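Local coordinates for protein possible TctC subunit of the Tripartite Tricarboxylate Transport(TTT) Family (Rhodopseudomonas palustris, PDB 6HKE) that binds malate and probably serves as the periplasmic substrate-binding component of a tripartite tricarboxylate transporter for its uptake, at residues A[19-24]-A[60-65]; A[28-33]-A[76-81]; A[190-195]-A[237-242]. The protein carries 2 engineered substitutions. All coordinates share one frame; numbering follows the deposited sequence.

Contact 1 of 3, residues A[19-24]-A[60-65]; sequences TVVVPF and TLAATR. With MLT (D-malate), chain D; LMR ((2S)-2-hydroxybutanedioic acid), chain E.
Thr60 O, just before the helix whose Ala62 methyl meets Val21 and Pro23, is gripped twice. Thr64 N reaches it at 3.0 Å as a backbone helical bond. Thr64 OG1 adds a second bond of 2.8 Å, coming from above the carbonyl plane, 41° out of it. Threonine suits this site because its short hydroxyl can fold back over the preceding turn.

The helix packs against a parallel strand in the alpha/beta domain of a type II periplasmic binding protein. Strand 18-22 lies between strands 49-53 and 75-80, and helix 61-67 belongs to the connection between those two neighbours. Alternate valines face opposite sides: Val20 and Val22 touch helix 29-45, whereas Val21 turns toward Ala62. With Val21 CG1 anti to the backbone N (chi1 -180°), that branch reaches the Ala62 CB methyl at 3.6 Å. Pro23 meets the same methyl from beyond the strand end, its CA lying 3.7 Å from Ala62 CB and its ring offering CB more distantly. A residue as small as alanine lets the helix backbone approach, with CA atoms of Pro23 and Ala62 only 5.1 Å apart. Ile77 of the adjoining strand also touches Ala62, extending this buried apolar seam.

At the C-terminal end of the strand the chain enters the ligand pocket. Phe24 presents one ring face to malate, for which two overlapping enantiomers are modelled, and the opposite face to its own neighbour Pro23. The broad ring thus forms an apolar wall beneath the ligand's carbon chain, while Pro23 backs it from behind. The C2 atom of D-malate sits 3.5 Å above the centre of the Phe24 ring, and Pro23 CB lies 3.5 Å from its plane on the other side, displaced toward the rim.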
loop_
_atom_site.group_PDB
_atom_site.type_symbol
_atom_site.label_atom_id
_atom_site.label_comp_id
_atom_site.label_asym_id
_atom_site.label_seq_id
_atom_site.Cartn_x
_atom_site.Cartn_y
_atom_site.Cartn_z
ATOM N N THR A 19 -0.225 -1.551 20.438
ATOM C CA THR A 19 0.738 -1.923 19.376
ATOM C C THR A 19 -0.002 -1.943 18.031
ATOM O O THR A 19 -1.030 -2.634 17.899
ATOM C CB THR A 19 1.454 -3.229 19.725
ATOM O OG1 THR A 19 2.229 -2.956 20.896
ATOM C CG2 THR A 19 2.358 -3.724 18.616
ATOM N N VAL A 20 0.481 -1.139 17.086
ATOM C CA VAL A 20 0.036 -1.141 15.671
ATOM C C VAL A 20 1.226 -1.675 14.890
ATOM O O VAL A 20 2.301 -1.042 14.897
ATOM C CB VAL A 20 -0.410 0.246 15.180
ATOM C CG1 VAL A 20 -0.677 0.237 13.680
ATOM C CG2 VAL A 20 -1.625 0.750 15.958
ATOM N N VAL A 21 1.029 -2.848 14.322
ATOM C CA VAL A 21 2.056 -3.595 13.572
ATOM C C VAL A 21 1.947 -3.171 12.111
ATOM O O VAL A 21 0.821 -3.145 11.590
ATOM C CB VAL A 21 1.857 -5.105 13.777
ATOM C CG1 VAL A 21 2.910 -5.891 13.021
ATOM C CG2 VAL A 21 1.906 -5.456 15.251
ATOM N N VAL A 22 3.095 -2.857 11.513
ATOM C CA VAL A 22 3.286 -2.514 10.080
ATOM C C VAL A 22 4.140 -3.613 9.448
ATOM O O VAL A 22 5.203 -3.946 9.982
ATOM C CB VAL A 22 3.927 -1.117 9.936
ATOM C CG1 VAL A 22 4.427 -0.874 8.530
ATOM C CG2 VAL A 22 2.959 -0.003 10.351
ATOM N N PRO A 23 3.681 -4.239 8.333
ATOM C CA PRO A 23 4.393 -5.364 7.713
ATOM C C PRO A 23 5.705 -5.007 6.993
ATOM O O PRO A 23 6.422 -5.918 6.570
ATOM C CB PRO A 23 3.438 -5.903 6.635
ATOM C CG PRO A 23 2.109 -5.239 6.896
ATOM C CD PRO A 23 2.396 -3.970 7.672
ATOM N N PHE A 24 5.971 -3.707 6.823
ATOM C CA PHE A 24 7.039 -3.208 5.926
ATOM C C PHE A 24 8.026 -2.309 6.664
ATOM O O PHE A 24 7.737 -1.775 7.741
ATOM C CB PHE A 24 6.388 -2.515 4.735
ATOM C CG PHE A 24 5.534 -3.469 3.948
ATOM C CD1 PHE A 24 6.118 -4.440 3.160
ATOM C CD2 PHE A 24 4.152 -3.436 4.046
ATOM C CE1 PHE A 24 5.336 -5.347 2.459
ATOM C CE2 PHE A 24 3.374 -4.338 3.338
ATOM C CZ PHE A 24 3.969 -5.292 2.548
ATOM N N THR A 60 3.371 -10.559 4.739
ATOM C CA THR A 60 2.205 -11.291 5.298
ATOM C C THR A 60 2.467 -11.856 6.687
ATOM O O THR A 60 1.463 -12.193 7.322
ATOM C CB THR A 60 1.750 -12.426 4.379
ATOM O OG1 THR A 60 2.787 -13.402 4.346
ATOM C CG2 THR A 60 1.421 -11.922 2.990
ATOM N N LEU A 61 3.727 -11.976 7.127
ATOM C CA LEU A 61 4.085 -12.460 8.483
ATOM C C LEU A 61 3.406 -11.600 9.551
ATOM O O LEU A 61 2.878 -12.186 10.488
ATOM C CB LEU A 61 5.601 -12.448 8.694
ATOM C CG LEU A 61 6.041 -12.789 10.122
ATOM C CD1 LEU A 61 5.754 -14.247 10.440
ATOM C CD2 LEU A 61 7.513 -12.494 10.327
ATOM N N ALA A 62 3.444 -10.270 9.443
ATOM C CA ALA A 62 2.841 -9.364 10.445
ATOM C C ALA A 62 1.374 -9.745 10.638
ATOM O O ALA A 62 0.965 -9.923 11.797
ATOM C CB ALA A 62 2.956 -7.927 10.040
ATOM N N ALA A 63 0.628 -9.834 9.531
ATOM C CA ALA A 63 -0.822 -10.111 9.509
ATOM C C ALA A 63 -1.064 -11.516 10.070
ATOM O O ALA A 63 -2.071 -11.718 10.773
ATOM C CB ALA A 63 -1.374 -9.949 8.112
ATOM N N THR A 64 -0.177 -12.462 9.783
ATOM C CA THR A 64 -0.280 -13.841 10.324
ATOM C C THR A 64 -0.143 -13.793 11.853
ATOM O O THR A 64 -0.986 -14.411 12.530
ATOM C CB THR A 64 0.740 -14.774 9.667
ATOM O OG1 THR A 64 0.509 -14.688 8.262
ATOM C CG2 THR A 64 0.614 -16.200 10.150
ATOM N N ARG A 65 0.860 -13.097 12.392
ATOM C CA ARG A 65 1.068 -13.009 13.866
ATOM C C ARG A 65 -0.125 -12.274 14.488
ATOM O O ARG A 65 -0.597 -12.721 15.536
ATOM C CB ARG A 65 2.409 -12.360 14.238
ATOM C CG ARG A 65 3.581 -13.334 14.165
ATOM C CD ARG A 65 4.788 -12.932 15.012
ATOM N NE ARG A 65 5.968 -13.720 14.656
ATOM C CZ ARG A 65 7.226 -13.276 14.631
ATOM N NH1 ARG A 65 8.207 -14.092 14.270
ATOM N NH2 ARG A 65 7.509 -12.019 14.937
HETATM C C1 MLT D . 3.893 -2.452 -0.450
HETATM O O1 MLT D . 2.815 -3.086 -0.433
HETATM O O2 MLT D . 4.564 -2.370 -1.503
HETATM C C2 MLT D . 4.385 -1.829 0.837
HETATM O O3 MLT D . 3.441 -1.014 1.562
HETATM C C3 MLT D . 5.524 -0.883 0.601
HETATM C C4 MLT D . 5.889 -0.424 1.988
HETATM O O4 MLT D . 5.000 0.054 2.744
HETATM O O5 MLT D . 7.081 -0.590 2.318
HETATM C C1 LMR E . 4.016 -2.343 -0.729
HETATM O O1A LMR E . 3.314 -3.201 -0.171
HETATM O O1B LMR E . 4.303 -2.344 -1.955
HETATM C C2 LMR E . 4.549 -1.194 0.142
HETATM O O2 LMR E . 3.559 -0.544 0.931
HETATM C C3 LMR E . 5.657 -1.644 1.099
HETATM C C4 LMR E . 5.880 -0.507 2.081
HETATM O O4A LMR E . 6.980 0.078 2.048
HETATM O O4B LMR E . 4.940 -0.179 2.846
#

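Contact 2 of 3, residues A[28-33]-A[76-81]. With LMR ((2S)-2-hydroxybutanedioic acid), chain E; MLT (D-malate), chain D.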
loop_
_atom_site.group_PDB
_atom_site.type_symbol
_atom_site.label_atom_id
_atom_site.label_comp_id
_atom_site.label_asym_id
_atom_site.label_seq_id
_atom_site.Cartn_x
_atom_site.Cartn_y
_atom_site.Cartn_z
ATOM N N GLY A 28 8.893 3.653 4.496
ATOM C CA GLY A 28 8.038 3.364 3.327
ATOM C C GLY A 28 6.605 3.854 3.515
ATOM O O GLY A 28 6.244 4.363 4.569
ATOM N N PRO A 29 5.745 3.721 2.483
ATOM C CA PRO A 29 4.409 4.314 2.498
ATOM C C PRO A 29 3.544 3.851 3.673
ATOM O O PRO A 29 2.926 4.701 4.307
ATOM C CB PRO A 29 3.759 3.856 1.189
ATOM C CG PRO A 29 4.642 2.700 0.702
ATOM C CD PRO A 29 6.027 3.003 1.232
ATOM N N THR A 30 3.497 2.538 3.931
ATOM C CA THR A 30 2.604 1.971 4.961
ATOM C C THR A 30 3.046 2.511 6.325
ATOM O O THR A 30 2.195 3.024 7.076
ATOM C CB THR A 30 2.545 0.445 4.886
ATOM O OG1 THR A 30 1.932 0.033 3.665
ATOM C CG2 THR A 30 1.753 -0.131 6.036
ATOM N N ASP A 31 4.342 2.406 6.622
ATOM C CA ASP A 31 4.967 2.973 7.838
ATOM C C ASP A 31 4.659 4.477 7.971
ATOM O O ASP A 31 4.285 4.899 9.071
ATOM C CB ASP A 31 6.470 2.727 7.796
ATOM C CG ASP A 31 7.192 3.325 8.982
ATOM O OD1 ASP A 31 7.087 2.744 10.068
ATOM O OD2 ASP A 31 7.804 4.392 8.807
ATOM N N THR A 32 4.790 5.250 6.892
ATOM C CA THR A 32 4.642 6.731 6.879
ATOM C C THR A 32 3.204 7.094 7.265
ATOM O O THR A 32 3.017 7.956 8.137
ATOM C CB THR A 32 5.025 7.305 5.510
ATOM O OG1 THR A 32 6.441 7.158 5.384
ATOM C CG2 THR A 32 4.617 8.753 5.327
ATOM N N VAL A 33 2.241 6.401 6.664
ATOM C CA VAL A 33 0.782 6.579 6.892
ATOM C C VAL A 33 0.449 6.237 8.348
ATOM O O VAL A 33 -0.232 7.057 9.018
ATOM C CB VAL A 33 -0.032 5.719 5.904
ATOM C CG1 VAL A 33 -1.509 5.719 6.246
ATOM C CG2 VAL A 33 0.165 6.192 4.469
ATOM N N LEU A 76 -2.929 -4.463 16.842
ATOM C CA LEU A 76 -3.612 -4.140 15.571
ATOM C C LEU A 76 -2.630 -4.319 14.417
ATOM O O LEU A 76 -1.420 -4.346 14.663
ATOM C CB LEU A 76 -4.135 -2.704 15.669
ATOM C CG LEU A 76 -5.075 -2.436 16.844
ATOM C CD1 LEU A 76 -5.471 -0.963 16.896
ATOM C CD2 LEU A 76 -6.317 -3.318 16.740
ATOM N N ILE A 77 -3.153 -4.483 13.205
ATOM C CA ILE A 77 -2.335 -4.615 11.969
ATOM C C ILE A 77 -2.811 -3.546 10.989
ATOM O O ILE A 77 -4.030 -3.358 10.831
ATOM C CB ILE A 77 -2.397 -6.053 11.385
ATOM C CG1 ILE A 77 -1.566 -6.211 10.107
ATOM C CG2 ILE A 77 -3.822 -6.540 11.139
ATOM C CD1 ILE A 77 -0.101 -6.270 10.342
ATOM N N VAL A 78 -1.858 -2.836 10.392
ATOM C CA VAL A 78 -2.087 -2.065 9.146
ATOM C C VAL A 78 -2.004 -3.046 7.984
ATOM O O VAL A 78 -0.957 -3.705 7.823
ATOM C CB VAL A 78 -1.088 -0.920 8.982
ATOM C CG1 VAL A 78 -1.382 -0.140 7.715
ATOM C CG2 VAL A 78 -1.105 -0.003 10.191
ATOM N N GLY A 79 -3.090 -3.152 7.230
ATOM C CA GLY A 79 -3.137 -3.923 5.987
ATOM C C GLY A 79 -3.424 -3.010 4.815
ATOM O O GLY A 79 -3.828 -1.855 5.021
ATOM N N HIS A 80 -3.242 -3.506 3.608
ATOM C CA HIS A 80 -3.514 -2.706 2.396
ATOM C C HIS A 80 -3.944 -3.642 1.269
ATOM O O HIS A 80 -4.109 -4.858 1.530
ATOM C CB HIS A 80 -2.313 -1.807 2.102
ATOM C CG HIS A 80 -1.037 -2.511 1.802
ATOM N ND1 HIS A 80 -0.998 -3.786 1.304
ATOM C CD2 HIS A 80 0.233 -2.060 1.834
ATOM C CE1 HIS A 80 0.260 -4.122 1.066
ATOM N NE2 HIS A 80 1.047 -3.067 1.392
ATOM N N LEU A 81 -4.103 -3.072 0.082
ATOM C CA LEU A 81 -4.573 -3.773 -1.132
ATOM C C LEU A 81 -3.794 -5.078 -1.331
ATOM O O LEU A 81 -4.397 -6.007 -1.877
ATOM C CB LEU A 81 -4.432 -2.822 -2.326
ATOM C CG LEU A 81 -4.533 -3.462 -3.711
ATOM C CD1 LEU A 81 -5.094 -2.467 -4.714
ATOM C CD2 LEU A 81 -3.163 -3.942 -4.172
HETATM C C1 LMR E . 4.016 -2.343 -0.729
HETATM O O1A LMR E . 3.314 -3.201 -0.171
HETATM O O1B LMR E . 4.303 -2.344 -1.955
HETATM C C2 LMR E . 4.549 -1.194 0.142
HETATM O O2 LMR E . 3.559 -0.544 0.931
HETATM C C3 LMR E . 5.657 -1.644 1.099
HETATM C C4 LMR E . 5.880 -0.507 2.081
HETATM O O4A LMR E . 6.980 0.078 2.048
HETATM O O4B LMR E . 4.940 -0.179 2.846
HETATM C C1 MLT D . 3.893 -2.452 -0.450
HETATM O O1 MLT D . 2.815 -3.086 -0.433
HETATM O O2 MLT D . 4.564 -2.370 -1.503
HETATM C C2 MLT D . 4.385 -1.829 0.837
HETATM O O3 MLT D . 3.441 -1.014 1.562
HETATM C C3 MLT D . 5.524 -0.883 0.601
HETATM C C4 MLT D . 5.889 -0.424 1.988
HETATM O O4 MLT D . 5.000 0.054 2.744
HETATM O O5 MLT D . 7.081 -0.590 2.318
#
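Helix 29-45, whose Thr30 touches both Val78 and His80, starts from Gly28 at its N-cap. It is the helix of a beta-alpha-beta crossover from strand 18-22 to strand 49-53, and packs here on strand 75-80. Gly28 O accepts Thr32 N and, from above its carbonyl plane, Thr32 OG1 at 2.9 Å. Glycine also leaves room for the malate carboxylate beside its CA. Pro29 suits the first helical turn, where its lack of an N-H costs no helical bond, and its CG and CD edge lines the pocket.

Thr30 divides its side chain between core and ligand. With OG1 beside the backbone N and anti to the carbonyl carbon (chi1 -66°), CG2 is left anti to the N and slides past Val78 CG1 at 3.6 Å, methyl beside methyl. Its OG1 faces the pocket, 3.3 Å from His80 CD2 and near the plane of that ring. Thr30 N donates to O4 of D-malate at 3.1 Å, or to O4B of the (2S) form at 3.3 Å. This helix end would probably help stabilise the carboxylate's negative charge.

From the strand end, His80 serves the ligand's other carboxylate. Its ND1 accepts Gly82 N, which steadies the ring and leaves NE2 as donor. That NE2 lies 2.8 Å from O1A of the (2S) malate.

Contact 3 of 3, residues A[190-195]-A[237-242]; sequences CDQIVN and AWTGLF. With MLT (D-malate), chain D; LMR ((2S)-2-hydroxybutanedioic acid), chain E.
Gln192 and Ala237 make the close, dry part of this contact: Gln192 CG rests on the Ala237 CB methyl at 3.9 Å. Alanine suits the place because its single methyl takes up little room beside the glutamine stem, which carries its amide on into the pocket. Strands 188-192 and 236-244 both pair with the long strand 102-118, so the contact spans the junction of the two lobes of this periplasmic binding protein.

The other side is wet and looser. Gln192 OE1 and Thr239 OG1 are 4.0 Å apart, too far for a direct bond, and their side chains cross at about a right angle. Two waters bridge them. The first donates to both, 2.9 Å from Gln192 OE1 and 2.7 Å from Thr239 OG1. The second gives its protons to Gln192 OE1 and to Ala237 O, then accepts from Thr239 OG1. A threonine hydroxyl fits because it can take one water's proton while giving its own to the other. The two waters link the strands through these groups, and all three touching residues are buried.

One residue earlier, Asp191 OD1 is bonded to Thr174 OG1, a second-shell tie to a residue whose backbone N also binds malate.

With OE1 taking two water protons, the Gln192 amide is unlikely to flip. Its chain runs extended beyond CG, and the amide is then twisted (chi3 95°), which turns NE2 to the ligand. Gln192 NE2 lies 2.7 Å from hydroxyl O2 of the (2S) malate, with an N-H...acceptor angle of 146°. The waters probably help to orient NE2 as a donor to the malate hydroxyl, more firmly in the (2S) form than in D-malate, where the bond to O3 is weak.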
loop_
_atom_site.group_PDB
_atom_site.type_symbol
_atom_site.label_atom_id
_atom_site.label_comp_id
_atom_site.label_asym_id
_atom_site.label_seq_id
_atom_site.Cartn_x
_atom_site.Cartn_y
_atom_site.Cartn_z
ATOM N N CYS A 190 6.505 -0.402 -9.313
ATOM C CA CYS A 190 5.187 0.238 -9.115
ATOM C C CYS A 190 5.124 0.593 -7.645
ATOM O O CYS A 190 5.389 -0.313 -6.851
ATOM C CB CYS A 190 4.061 -0.673 -9.562
ATOM S SG CYS A 190 4.195 -1.034 -11.329
ATOM N N ASP A 191 4.921 1.873 -7.316
ATOM C CA ASP A 191 4.923 2.313 -5.899
ATOM C C ASP A 191 3.706 3.207 -5.611
ATOM O O ASP A 191 3.193 3.862 -6.504
ATOM C CB ASP A 191 6.267 2.950 -5.559
ATOM C CG ASP A 191 6.618 2.986 -4.073
ATOM O OD1 ASP A 191 5.884 2.376 -3.270
ATOM O OD2 ASP A 191 7.633 3.644 -3.726
ATOM N N GLN A 192 3.275 3.188 -4.360
ATOM C CA GLN A 192 2.291 4.123 -3.778
ATOM C C GLN A 192 2.838 5.559 -3.864
ATOM O O GLN A 192 4.037 5.795 -3.603
ATOM C CB GLN A 192 1.981 3.645 -2.358
ATOM C CG GLN A 192 1.116 2.392 -2.352
ATOM C CD GLN A 192 1.207 1.626 -1.064
ATOM O OE1 GLN A 192 0.378 1.808 -0.173
ATOM N NE2 GLN A 192 2.245 0.804 -0.946
ATOM N N ILE A 193 1.960 6.496 -4.209
ATOM C CA ILE A 193 2.316 7.908 -4.494
ATOM C C ILE A 193 3.014 8.534 -3.276
ATOM O O ILE A 193 3.960 9.305 -3.510
ATOM C CB ILE A 193 1.062 8.680 -4.966
ATOM C CG1 ILE A 193 1.430 10.048 -5.536
ATOM C CG2 ILE A 193 0.029 8.790 -3.868
ATOM C CD1 ILE A 193 0.313 10.706 -6.295
ATOM N N VAL A 194 2.591 8.246 -2.038
ATOM C CA VAL A 194 3.212 8.872 -0.824
ATOM C C VAL A 194 4.692 8.496 -0.739
ATOM O O VAL A 194 5.462 9.316 -0.308
ATOM C CB VAL A 194 2.502 8.547 0.505
ATOM C CG1 VAL A 194 1.101 9.116 0.537
ATOM C CG2 VAL A 194 2.492 7.069 0.806
ATOM N N ASN A 195 5.087 7.303 -1.149
ATOM C CA ASN A 195 6.528 6.960 -1.184
ATOM C C ASN A 195 7.219 7.687 -2.339
ATOM O O ASN A 195 8.354 8.153 -2.136
ATOM C CB ASN A 195 6.769 5.467 -1.350
ATOM C CG ASN A 195 8.140 5.078 -0.850
ATOM O OD1 ASN A 195 8.596 5.590 0.172
ATOM N ND2 ASN A 195 8.789 4.171 -1.559
ATOM N N ALA A 237 -4.681 1.937 -4.194
ATOM C CA ALA A 237 -4.068 1.299 -3.017
ATOM C C ALA A 237 -4.723 1.865 -1.765
ATOM O O ALA A 237 -4.364 2.962 -1.342
ATOM C CB ALA A 237 -2.576 1.522 -3.013
ATOM N N TRP A 238 -5.647 1.124 -1.183
ATOM C CA TRP A 238 -6.240 1.460 0.132
ATOM C C TRP A 238 -5.319 0.889 1.203
ATOM O O TRP A 238 -4.660 -0.160 0.966
ATOM C CB TRP A 238 -7.675 0.942 0.254
ATOM C CG TRP A 238 -7.852 -0.488 -0.144
ATOM C CD1 TRP A 238 -8.213 -0.965 -1.371
ATOM C CD2 TRP A 238 -7.706 -1.634 0.711
ATOM N NE1 TRP A 238 -8.288 -2.334 -1.340
ATOM C CE2 TRP A 238 -7.984 -2.770 -0.074
ATOM C CE3 TRP A 238 -7.358 -1.808 2.053
ATOM C CZ2 TRP A 238 -7.894 -4.064 0.434
ATOM C CZ3 TRP A 238 -7.315 -3.081 2.570
ATOM C CH2 TRP A 238 -7.575 -4.196 1.765
ATOM N N THR A 239 -5.233 1.594 2.318
ATOM C CA THR A 239 -4.540 1.118 3.533
ATOM C C THR A 239 -5.578 1.096 4.653
ATOM O O THR A 239 -6.366 2.044 4.731
ATOM C CB THR A 239 -3.297 1.977 3.764
ATOM O OG1 THR A 239 -2.385 1.582 2.733
ATOM C CG2 THR A 239 -2.693 1.816 5.143
ATOM N N GLY A 240 -5.554 0.053 5.482
ATOM C CA GLY A 240 -6.558 -0.164 6.529
ATOM C C GLY A 240 -5.950 -0.542 7.864
ATOM O O GLY A 240 -4.841 -1.153 7.892
ATOM N N LEU A 241 -6.694 -0.226 8.928
ATOM C CA LEU A 241 -6.439 -0.687 10.316
ATOM C C LEU A 241 -7.401 -1.843 10.605
ATOM O O LEU A 241 -8.607 -1.654 10.420
ATOM C CB LEU A 241 -6.634 0.492 11.272
ATOM C CG LEU A 241 -6.247 0.231 12.723
ATOM C CD1 LEU A 241 -4.766 -0.121 12.855
ATOM C CD2 LEU A 241 -6.593 1.443 13.570
ATOM N N PHE A 242 -6.860 -3.006 10.979
ATOM C CA PHE A 242 -7.600 -4.237 11.362
ATOM C C PHE A 242 -7.168 -4.717 12.754
ATOM O O PHE A 242 -6.041 -4.415 13.183
ATOM C CB PHE A 242 -7.299 -5.375 10.386
ATOM C CG PHE A 242 -7.514 -5.061 8.927
ATOM C CD1 PHE A 242 -6.644 -4.226 8.245
ATOM C CD2 PHE A 242 -8.561 -5.635 8.230
ATOM C CE1 PHE A 242 -6.829 -3.960 6.895
ATOM C CE2 PHE A 242 -8.729 -5.383 6.879
ATOM C CZ PHE A 242 -7.869 -4.545 6.216
HETATM C C1 MLT D . 3.893 -2.452 -0.450
HETATM O O1 MLT D . 2.815 -3.086 -0.433
HETATM O O2 MLT D . 4.564 -2.370 -1.503
HETATM C C2 MLT D . 4.385 -1.829 0.837
HETATM O O3 MLT D . 3.441 -1.014 1.562
HETATM C C3 MLT D . 5.524 -0.883 0.601
HETATM C C4 MLT D . 5.889 -0.424 1.988
HETATM O O4 MLT D . 5.000 0.054 2.744
HETATM O O5 MLT D . 7.081 -0.590 2.318
HETATM C C1 LMR E . 4.016 -2.343 -0.729
HETATM O O1A LMR E . 3.314 -3.201 -0.171
HETATM O O1B LMR E . 4.303 -2.344 -1.955
HETATM C C2 LMR E . 4.549 -1.194 0.142
HETATM O O2 LMR E . 3.559 -0.544 0.931
HETATM C C3 LMR E . 5.657 -1.644 1.099
HETATM C C4 LMR E . 5.880 -0.507 2.081
HETATM O O4A LMR E . 6.980 0.078 2.048
HETATM O O4B LMR E . 4.940 -0.179 2.846
HETATM O O HOH W 1 0.306 1.507 2.666
HETATM O O HOH W 2 -2.428 2.872 0.328
#

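From the N terminus, strand 18-22 opens contact 1, and helix 29-45 opens contact 2 before helix 61-67 closes the first loop. Strand 75-80 then closes the second, so contacts 1 and 2 cross. They set helices on opposite faces of the same parallel strands, and meet where Phe24 CE2 lies 3.3 Å from His80 NE2. Contact 3 follows in series: the chain leaves strand 188-192 and returns on strand 236-244, antiparallel to strand 75-80, where Gly240 N probably bonds to Gly79 O. Contacts 1 and 2 build one lobe, contact 3 joins it to the other, and all three converge on malate.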